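Local coordinates for conjugal transfer protein TRWB (Escherichia coli, PDB 1E9R) that probably couples nucleotide hydrolysis to DNA transport in bacterial conjugation, as a membrane-anchored ring of six subunits resembling ring helicases and F1-ATPase, at residues H55-G60 with V311-Q316; I103-Y108 with F229-W234. All blocks are in the same frame, centred on the assembly; numbering follows the deposited sequence.

Both contacts involve the large mixed sheet of the P-loop NTPase domain, at different places in it. Contact 1 joins two neighbouring parallel strands in the middle of the sheet, about 8 Å from the centre of the chain. Contact 2 lies about 17 Å from that centre, where strand 103-105, one of the two outermost strands within this chain, packs against Phe229 and the start of helix 231-236. Its segments fall inside the loop closed by contact 1, and the centres are about 24 Å apart. Hydrogen bonds dominate contact 1. Across contact 2 there are none, and the meeting is aliphatic against aromatic. Both are largely buried; Ile103, Phe229 and, in contact 1, Gln316 keep some exposure.

Contact 1: H55-G60 with V311-Q316; sequences HLLVNG and VVAGLQ
Leu57 and Leu315 cross obliquely over one face of the sheet. CD1 of Leu57 lies 4.1 Å from CB of Leu315. Leu57 CG is anti to the backbone N (chi1 -175°), and its CD1 branch bends back over the neighbouring strand, near Ala313. On the other face, Val312 CG1 is 4.2 Å from Leu56 CD2 and 4.3 Å from Val58 CG2. Leu70 and Leu73 of helix 66-79 cover these side chains.

The strands 56-59 and 311-315 run parallel, 20° apart, in the core of a P-loop NTPase fold. Strand 56-59 leads into a probable Walker A loop that begins at Gly60, near a bound sulfate. Leu56 N and Val58 N donate to Val311 O and Ala313 O; Leu56 O and Val58 O accept from Ala313 N and Leu315 N. Val58 N gives the straightest bond, 2.8 Å to Ala313 O, nearly along the C=O axis.

Further out, Leu315 O is gripped twice. Asn59 ND2 lies 2.6 Å from Leu315 O, which is in the plane of the Asn59 amide, and Gly60 N is 3.2 Å from Leu315 O. Both donors stand above the carbonyl plane. The Gly60 bond ties the start of the loop to the end of strand 311-315.

At the opposite end, His55 ND1 accepts from Val311 N at 3.0 Å, close to the ring plane. The backbone of His55 bonds to Ser339 on the strand at its other side. His55 NE2 makes a weak bond to Leu301 O. Gln316 N bonds to Glu287 OE1, and Gln316 OE1 makes a weak bond to Thr302 of a neighbouring subunit.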
ATOM      1  N   HIS B  55      19.565  14.646  23.343  1.00 30.08           N
ATOM      2  CA  HIS B  55      20.161  14.144  22.110  1.00 27.87           C
ATOM      3  C   HIS B  55      20.232  15.030  20.879  1.00 28.00           C
ATOM      4  O   HIS B  55      19.492  16.004  20.742  1.00 28.53           O
ATOM      5  CB  HIS B  55      19.491  12.809  21.778  1.00 27.24           C
ATOM      6  CG  HIS B  55      19.220  11.979  22.993  1.00 24.56           C
ATOM      7  ND1 HIS B  55      20.214  11.606  23.871  1.00 25.11           N
ATOM      8  CD2 HIS B  55      18.056  11.554  23.541  1.00 24.10           C
ATOM      9  CE1 HIS B  55      19.674  10.995  24.912  1.00 25.72           C
ATOM     10  NE2 HIS B  55      18.366  10.951  24.736  1.00 23.67           N
ATOM     11  N   LEU B  56      21.140  14.651  19.982  1.00 25.43           N
ATOM     12  CA  LEU B  56      21.407  15.380  18.756  1.00 27.03           C
ATOM     13  C   LEU B  56      21.474  14.484  17.530  1.00 27.04           C
ATOM     14  O   LEU B  56      22.217  13.493  17.502  1.00 26.24           O
ATOM     15  CB  LEU B  56      22.743  16.113  18.882  1.00 25.69           C
ATOM     16  CG  LEU B  56      23.163  16.968  17.684  1.00 26.51           C
ATOM     17  CD1 LEU B  56      22.290  18.212  17.631  1.00 29.53           C
ATOM     18  CD2 LEU B  56      24.625  17.370  17.808  1.00 28.61           C
ATOM     19  N   LEU B  57      20.714  14.856  16.505  1.00 28.43           N
ATOM     20  CA  LEU B  57      20.689  14.115  15.253  1.00 27.32           C
ATOM     21  C   LEU B  57      21.416  14.939  14.194  1.00 26.29           C
ATOM     22  O   LEU B  57      21.026  16.059  13.911  1.00 28.84           O
ATOM     23  CB  LEU B  57      19.240  13.852  14.836  1.00 26.18           C
ATOM     24  CG  LEU B  57      19.039  12.973  13.601  1.00 27.27           C
ATOM     25  CD1 LEU B  57      19.714  11.625  13.804  1.00 24.23           C
ATOM     26  CD2 LEU B  57      17.562  12.772  13.361  1.00 25.01           C
ATOM     27  N   VAL B  58      22.490  14.397  13.628  1.00 28.41           N
ATOM     28  CA  VAL B  58      23.260  15.103  12.602  1.00 28.72           C
ATOM     29  C   VAL B  58      22.927  14.528  11.234  1.00 31.18           C
ATOM     30  O   VAL B  58      23.442  13.485  10.846  1.00 30.89           O
ATOM     31  CB  VAL B  58      24.773  14.967  12.844  1.00 29.97           C
ATOM     32  CG1 VAL B  58      25.530  15.747  11.806  1.00 24.77           C
ATOM     33  CG2 VAL B  58      25.113  15.464  14.228  1.00 26.41           C
ATOM     34  N   ASN B  59      22.076  15.234  10.499  1.00 34.90           N
ATOM     35  CA  ASN B  59      21.594  14.790   9.192  1.00 36.01           C
ATOM     36  C   ASN B  59      22.318  15.446   8.004  1.00 35.97           C
ATOM     37  O   ASN B  59      22.396  16.670   7.905  1.00 38.77           O
ATOM     38  CB  ASN B  59      20.082  15.067   9.132  1.00 37.67           C
ATOM     39  CG  ASN B  59      19.379  14.329   8.008  1.00 39.34           C
ATOM     40  OD1 ASN B  59      18.277  14.701   7.629  1.00 43.35           O
ATOM     41  ND2 ASN B  59      19.996  13.277   7.480  1.00 40.05           N
ATOM     42  N   GLY B  60      22.843  14.624   7.099  1.00 35.78           N
ATOM     43  CA  GLY B  60      23.541  15.155   5.945  1.00 35.46           C
ATOM     44  C   GLY B  60      24.050  14.074   5.011  1.00 37.29           C
ATOM     45  O   GLY B  60      24.417  12.987   5.455  1.00 36.01           O
ATOM     46  N   VAL B 311      23.144  11.086  23.523  1.00 28.28           N
ATOM     47  CA  VAL B 311      23.406  10.438  22.241  1.00 27.93           C
ATOM     48  C   VAL B 311      23.554  11.412  21.075  1.00 27.59           C
ATOM     49  O   VAL B 311      22.794  12.374  20.950  1.00 29.35           O
ATOM     50  CB  VAL B 311      22.287   9.422  21.887  1.00 27.75           C
ATOM     51  CG1 VAL B 311      22.638   8.677  20.592  1.00 21.79           C
ATOM     52  CG2 VAL B 311      22.088   8.453  23.051  1.00 23.16           C
ATOM     53  N   VAL B 312      24.549  11.159  20.234  1.00 25.75           N
ATOM     54  CA  VAL B 312      24.797  11.975  19.052  1.00 26.72           C
ATOM     55  C   VAL B 312      24.876  10.963  17.930  1.00 28.62           C
ATOM     56  O   VAL B 312      25.741  10.089  17.936  1.00 29.28           O
ATOM     57  CB  VAL B 312      26.131  12.738  19.145  1.00 29.29           C
ATOM     58  CG1 VAL B 312      26.363  13.538  17.877  1.00 23.75           C
ATOM     59  CG2 VAL B 312      26.121  13.656  20.359  1.00 28.77           C
ATOM     60  N   ALA B 313      23.959  11.068  16.978  1.00 27.58           N
ATOM     61  CA  ALA B 313      23.924  10.117  15.878  1.00 26.98           C
ATOM     62  C   ALA B 313      23.942  10.789  14.524  1.00 28.41           C
ATOM     63  O   ALA B 313      23.258  11.781  14.300  1.00 30.51           O
ATOM     64  CB  ALA B 313      22.679   9.221  16.001  1.00 23.65           C
ATOM     65  N   GLY B 314      24.746  10.246  13.622  1.00 27.68           N
ATOM     66  CA  GLY B 314      24.813  10.783  12.278  1.00 27.88           C
ATOM     67  C   GLY B 314      23.793  10.012  11.460  1.00 29.85           C
ATOM     68  O   GLY B 314      23.503   8.851  11.776  1.00 28.37           O
ATOM     69  N   LEU B 315      23.246  10.641  10.422  1.00 29.94           N
ATOM     70  CA  LEU B 315      22.252   9.994   9.564  1.00 31.60           C
ATOM     71  C   LEU B 315      22.400  10.534   8.160  1.00 32.21           C
ATOM     72  O   LEU B 315      22.040  11.678   7.916  1.00 31.29           O
ATOM     73  CB  LEU B 315      20.834  10.294  10.060  1.00 29.65           C
ATOM     74  CG  LEU B 315      19.690   9.649   9.269  1.00 30.53           C
ATOM     75  CD1 LEU B 315      19.761   8.138   9.445  1.00 29.23           C
ATOM     76  CD2 LEU B 315      18.341  10.177   9.749  1.00 27.11           C
ATOM     77  N   GLN B 316      22.919   9.727   7.237  1.00 34.76           N
ATOM     78  CA  GLN B 316      23.089  10.206   5.874  1.00 36.63           C
ATOM     79  C   GLN B 316      21.817  10.091   5.034  1.00 35.41           C
ATOM     80  O   GLN B 316      21.577  10.923   4.162  1.00 35.14           O
ATOM     81  CB  GLN B 316      24.228   9.473   5.167  1.00 38.38           C
ATOM     82  CG  GLN B 316      23.852   8.109   4.653  1.00 46.46           C
ATOM     83  CD  GLN B 316      24.797   7.611   3.571  1.00 49.66           C
ATOM     84  OE1 GLN B 316      26.022   7.647   3.740  1.00 50.34           O
ATOM     85  NE2 GLN B 316      24.233   7.138   2.454  1.00 48.54           N
TER

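Contact 2: I103-Y108 with F229-W234; sequences IILNPY and FSIRSW
Strand 103-105 is one of the two outermost strands of the large sheet within this chain, and here it meets the first turn of helix 231-236 and the residue leading into it. Ile103 carries the contact with its two branches. Its CG2 is anti to the backbone N and points tip to tip at the Phe229 ring. Ile103 CG2 stands over one face of the Phe229 ring, 4.3 Å from its centroid and 26° off the normal, a CH-pi contact. The nearest ring atom is Phe229 CZ, 3.9 Å from Ile103 CG2. The other branch lies beside the backbone N (chi1 -51°). Here Ile103 CG1 slides past Trp234, 3.5 Å from Trp234 NE1. The Phe229 ring also has Trp234 CD1 at its edge, in plane, so the two aromatic side chains adjoin, and Ile103 rests on both, CG2 on Phe229 and CG1 on Trp234. An alanine here would remove CG1, CG2 and CD1, and would probably leave both rings poorly packed against the strand.

Leu105, two residues on, extends the apolar strip. Leu105 CD1 meets Ile231 CD1 at 4.2 Å, and its CD2 comes near Phe229 CD2. Leu243 of the neighbouring strand touches Ile103, Leu105 and Trp234.

The helix start is fixed by Ser230 at the N-cap, whose OG accepts from Ser233 N at 3.2 Å in a nearly straight bond (170°). Glu120 receives bonds from the same turn. Arg83 makes a cation-pi contact with Trp234. Beyond the strand, Asn106 OD1 accepts from Tyr108 N at 3.0 Å, an Asx turn.

Helix 231-236 comes just before strand 243-247, which pairs parallel with 103-105. The packing thus belongs to a beta-alpha-beta crossover, enlarged by a long helical insertion, at the edge of a P-loop NTPase sheet.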
ATOM      1  N   ILE B 103      39.220   1.641  26.511  1.00 45.97           N
ATOM      2  CA  ILE B 103      38.847   0.316  26.024  1.00 43.50           C
ATOM      3  C   ILE B 103      38.635   0.246  24.510  1.00 42.29           C
ATOM      4  O   ILE B 103      38.245   1.231  23.879  1.00 42.07           O
ATOM      5  CB  ILE B 103      37.535  -0.146  26.690  1.00 43.21           C
ATOM      6  CG1 ILE B 103      37.629   0.005  28.202  1.00 44.71           C
ATOM      7  CG2 ILE B 103      37.255  -1.584  26.344  1.00 43.87           C
ATOM      8  CD1 ILE B 103      38.700  -0.845  28.825  1.00 45.40           C
ATOM      9  N   ILE B 104      38.893  -0.929  23.942  1.00 39.91           N
ATOM     10  CA  ILE B 104      38.691  -1.170  22.517  1.00 38.32           C
ATOM     11  C   ILE B 104      37.928  -2.479  22.340  1.00 38.62           C
ATOM     12  O   ILE B 104      38.227  -3.483  22.992  1.00 38.47           O
ATOM     13  CB  ILE B 104      40.019  -1.311  21.729  1.00 38.82           C
ATOM     14  CG1 ILE B 104      40.782   0.008  21.718  1.00 39.99           C
ATOM     15  CG2 ILE B 104      39.727  -1.730  20.301  1.00 38.85           C
ATOM     16  CD1 ILE B 104      42.109  -0.063  20.976  1.00 38.44           C
ATOM     17  N   LEU B 105      36.923  -2.454  21.475  1.00 37.92           N
ATOM     18  CA  LEU B 105      36.152  -3.642  21.159  1.00 36.47           C
ATOM     19  C   LEU B 105      36.189  -3.756  19.652  1.00 36.42           C
ATOM     20  O   LEU B 105      35.574  -2.969  18.934  1.00 36.61           O
ATOM     21  CB  LEU B 105      34.713  -3.533  21.649  1.00 35.68           C
ATOM     22  CG  LEU B 105      34.512  -3.873  23.125  1.00 36.25           C
ATOM     23  CD1 LEU B 105      33.033  -3.854  23.438  1.00 35.91           C
ATOM     24  CD2 LEU B 105      35.099  -5.247  23.438  1.00 34.02           C
ATOM     25  N   ASN B 106      36.956  -4.730  19.185  1.00 37.61           N
ATOM     26  CA  ASN B 106      37.144  -4.994  17.770  1.00 38.55           C
ATOM     27  C   ASN B 106      37.750  -6.385  17.757  1.00 41.29           C
ATOM     28  O   ASN B 106      38.906  -6.553  18.142  1.00 42.33           O
ATOM     29  CB  ASN B 106      38.139  -3.997  17.183  1.00 38.42           C
ATOM     30  CG  ASN B 106      38.387  -4.223  15.708  1.00 41.32           C
ATOM     31  OD1 ASN B 106      38.285  -5.345  15.214  1.00 36.18           O
ATOM     32  ND2 ASN B 106      38.734  -3.158  14.996  1.00 40.12           N
ATOM     33  N   PRO B 107      36.983  -7.403  17.317  1.00 42.37           N
ATOM     34  CA  PRO B 107      37.474  -8.788  17.276  1.00 42.92           C
ATOM     35  C   PRO B 107      38.817  -9.042  16.583  1.00 43.72           C
ATOM     36  O   PRO B 107      39.489 -10.031  16.886  1.00 43.59           O
ATOM     37  CB  PRO B 107      36.313  -9.551  16.621  1.00 42.64           C
ATOM     38  CG  PRO B 107      35.639  -8.522  15.791  1.00 42.78           C
ATOM     39  CD  PRO B 107      35.654  -7.307  16.682  1.00 41.88           C
ATOM     40  N   TYR B 108      39.218  -8.144  15.686  1.00 44.29           N
ATOM     41  CA  TYR B 108      40.464  -8.309  14.944  1.00 44.83           C
ATOM     42  C   TYR B 108      41.600  -7.351  15.327  1.00 45.51           C
ATOM     43  O   TYR B 108      42.592  -7.221  14.607  1.00 45.94           O
ATOM     44  CB  TYR B 108      40.172  -8.216  13.443  1.00 44.64           C
ATOM     45  CG  TYR B 108      39.120  -9.211  12.970  1.00 47.52           C
ATOM     46  CD1 TYR B 108      37.750  -8.963  13.144  1.00 47.97           C
ATOM     47  CD2 TYR B 108      39.490 -10.404  12.353  1.00 48.36           C
ATOM     48  CE1 TYR B 108      36.778  -9.883  12.709  1.00 46.15           C
ATOM     49  CE2 TYR B 108      38.530 -11.329  11.921  1.00 47.73           C
ATOM     50  CZ  TYR B 108      37.183 -11.062  12.101  1.00 47.13           C
ATOM     51  OH  TYR B 108      36.256 -11.988  11.677  1.00 46.91           O
ATOM     52  N   PHE B 229      35.701  -9.152  30.156  1.00 41.25           N
ATOM     53  CA  PHE B 229      35.273  -7.766  30.122  1.00 41.72           C
ATOM     54  C   PHE B 229      33.753  -7.664  30.073  1.00 41.13           C
ATOM     55  O   PHE B 229      33.106  -8.335  29.269  1.00 39.97           O
ATOM     56  CB  PHE B 229      35.859  -7.044  28.917  1.00 42.04           C
ATOM     57  CG  PHE B 229      35.399  -5.626  28.800  1.00 43.44           C
ATOM     58  CD1 PHE B 229      35.775  -4.683  29.749  1.00 42.78           C
ATOM     59  CD2 PHE B 229      34.550  -5.235  27.772  1.00 42.18           C
ATOM     60  CE1 PHE B 229      35.308  -3.366  29.681  1.00 44.17           C
ATOM     61  CE2 PHE B 229      34.078  -3.916  27.698  1.00 42.32           C
ATOM     62  CZ  PHE B 229      34.458  -2.984  28.654  1.00 44.04           C
ATOM     63  N   SER B 230      33.192  -6.829  30.948  1.00 39.96           N
ATOM     64  CA  SER B 230      31.745  -6.617  31.015  1.00 38.79           C
ATOM     65  C   SER B 230      31.418  -5.155  30.773  1.00 39.03           C
ATOM     66  O   SER B 230      31.874  -4.283  31.512  1.00 38.56           O
ATOM     67  CB  SER B 230      31.195  -7.024  32.382  1.00 39.98           C
ATOM     68  OG  SER B 230      29.844  -6.615  32.524  1.00 40.49           O
ATOM     69  N   ILE B 231      30.630  -4.885  29.734  1.00 36.88           N
ATOM     70  CA  ILE B 231      30.246  -3.520  29.418  1.00 34.56           C
ATOM     71  C   ILE B 231      29.463  -2.924  30.592  1.00 33.72           C
ATOM     72  O   ILE B 231      29.602  -1.741  30.889  1.00 32.35           O
ATOM     73  CB  ILE B 231      29.391  -3.468  28.138  1.00 34.51           C
ATOM     74  CG1 ILE B 231      30.236  -3.894  26.934  1.00 33.92           C
ATOM     75  CG2 ILE B 231      28.843  -2.063  27.929  1.00 29.27           C
ATOM     76  CD1 ILE B 231      29.450  -4.045  25.651  1.00 33.44           C
ATOM     77  N   ARG B 232      28.661  -3.749  31.264  1.00 33.96           N
ATOM     78  CA  ARG B 232      27.872  -3.293  32.408  1.00 34.68           C
ATOM     79  C   ARG B 232      28.782  -2.822  33.531  1.00 37.46           C
ATOM     80  O   ARG B 232      28.588  -1.745  34.102  1.00 37.16           O
ATOM     81  CB  ARG B 232      26.985  -4.418  32.937  1.00 32.19           C
ATOM     82  CG  ARG B 232      25.948  -4.880  31.962  1.00 31.18           C
ATOM     83  CD  ARG B 232      25.017  -5.890  32.587  1.00 32.95           C
ATOM     84  NE  ARG B 232      24.130  -5.301  33.577  1.00 31.65           N
ATOM     85  CZ  ARG B 232      23.140  -5.966  34.158  1.00 35.44           C
ATOM     86  NH1 ARG B 232      22.923  -7.235  33.844  1.00 33.01           N
ATOM     87  NH2 ARG B 232      22.358  -5.365  35.045  1.00 34.96           N
ATOM     88  N   SER B 233      29.770  -3.653  33.854  1.00 39.36           N
ATOM     89  CA  SER B 233      30.728  -3.340  34.907  1.00 41.04           C
ATOM     90  C   SER B 233      31.543  -2.114  34.509  1.00 41.64           C
ATOM     91  O   SER B 233      31.842  -1.263  35.344  1.00 43.83           O
ATOM     92  CB  SER B 233      31.654  -4.531  35.144  1.00 41.50           C
ATOM     93  OG  SER B 233      30.921  -5.663  35.578  1.00 41.08           O
ATOM     94  N   TRP B 234      31.902  -2.026  33.234  1.00 40.78           N
ATOM     95  CA  TRP B 234      32.660  -0.894  32.741  1.00 41.02           C
ATOM     96  C   TRP B 234      31.873   0.410  32.950  1.00 43.49           C
ATOM     97  O   TRP B 234      32.422   1.425  33.385  1.00 44.61           O
ATOM     98  CB  TRP B 234      32.955  -1.076  31.256  1.00 39.91           C
ATOM     99  CG  TRP B 234      33.640   0.097  30.642  1.00 40.17           C
ATOM    100  CD1 TRP B 234      34.954   0.440  30.774  1.00 38.99           C
ATOM    101  CD2 TRP B 234      33.039   1.115  29.827  1.00 40.65           C
ATOM    102  NE1 TRP B 234      35.212   1.607  30.094  1.00 39.56           N
ATOM    103  CE2 TRP B 234      34.055   2.043  29.502  1.00 40.85           C
ATOM    104  CE3 TRP B 234      31.741   1.334  29.340  1.00 41.26           C
ATOM    105  CZ2 TRP B 234      33.814   3.177  28.709  1.00 42.15           C
ATOM    106  CZ3 TRP B 234      31.500   2.464  28.551  1.00 41.91           C
ATOM    107  CH2 TRP B 234      32.534   3.369  28.246  1.00 41.88           C
TER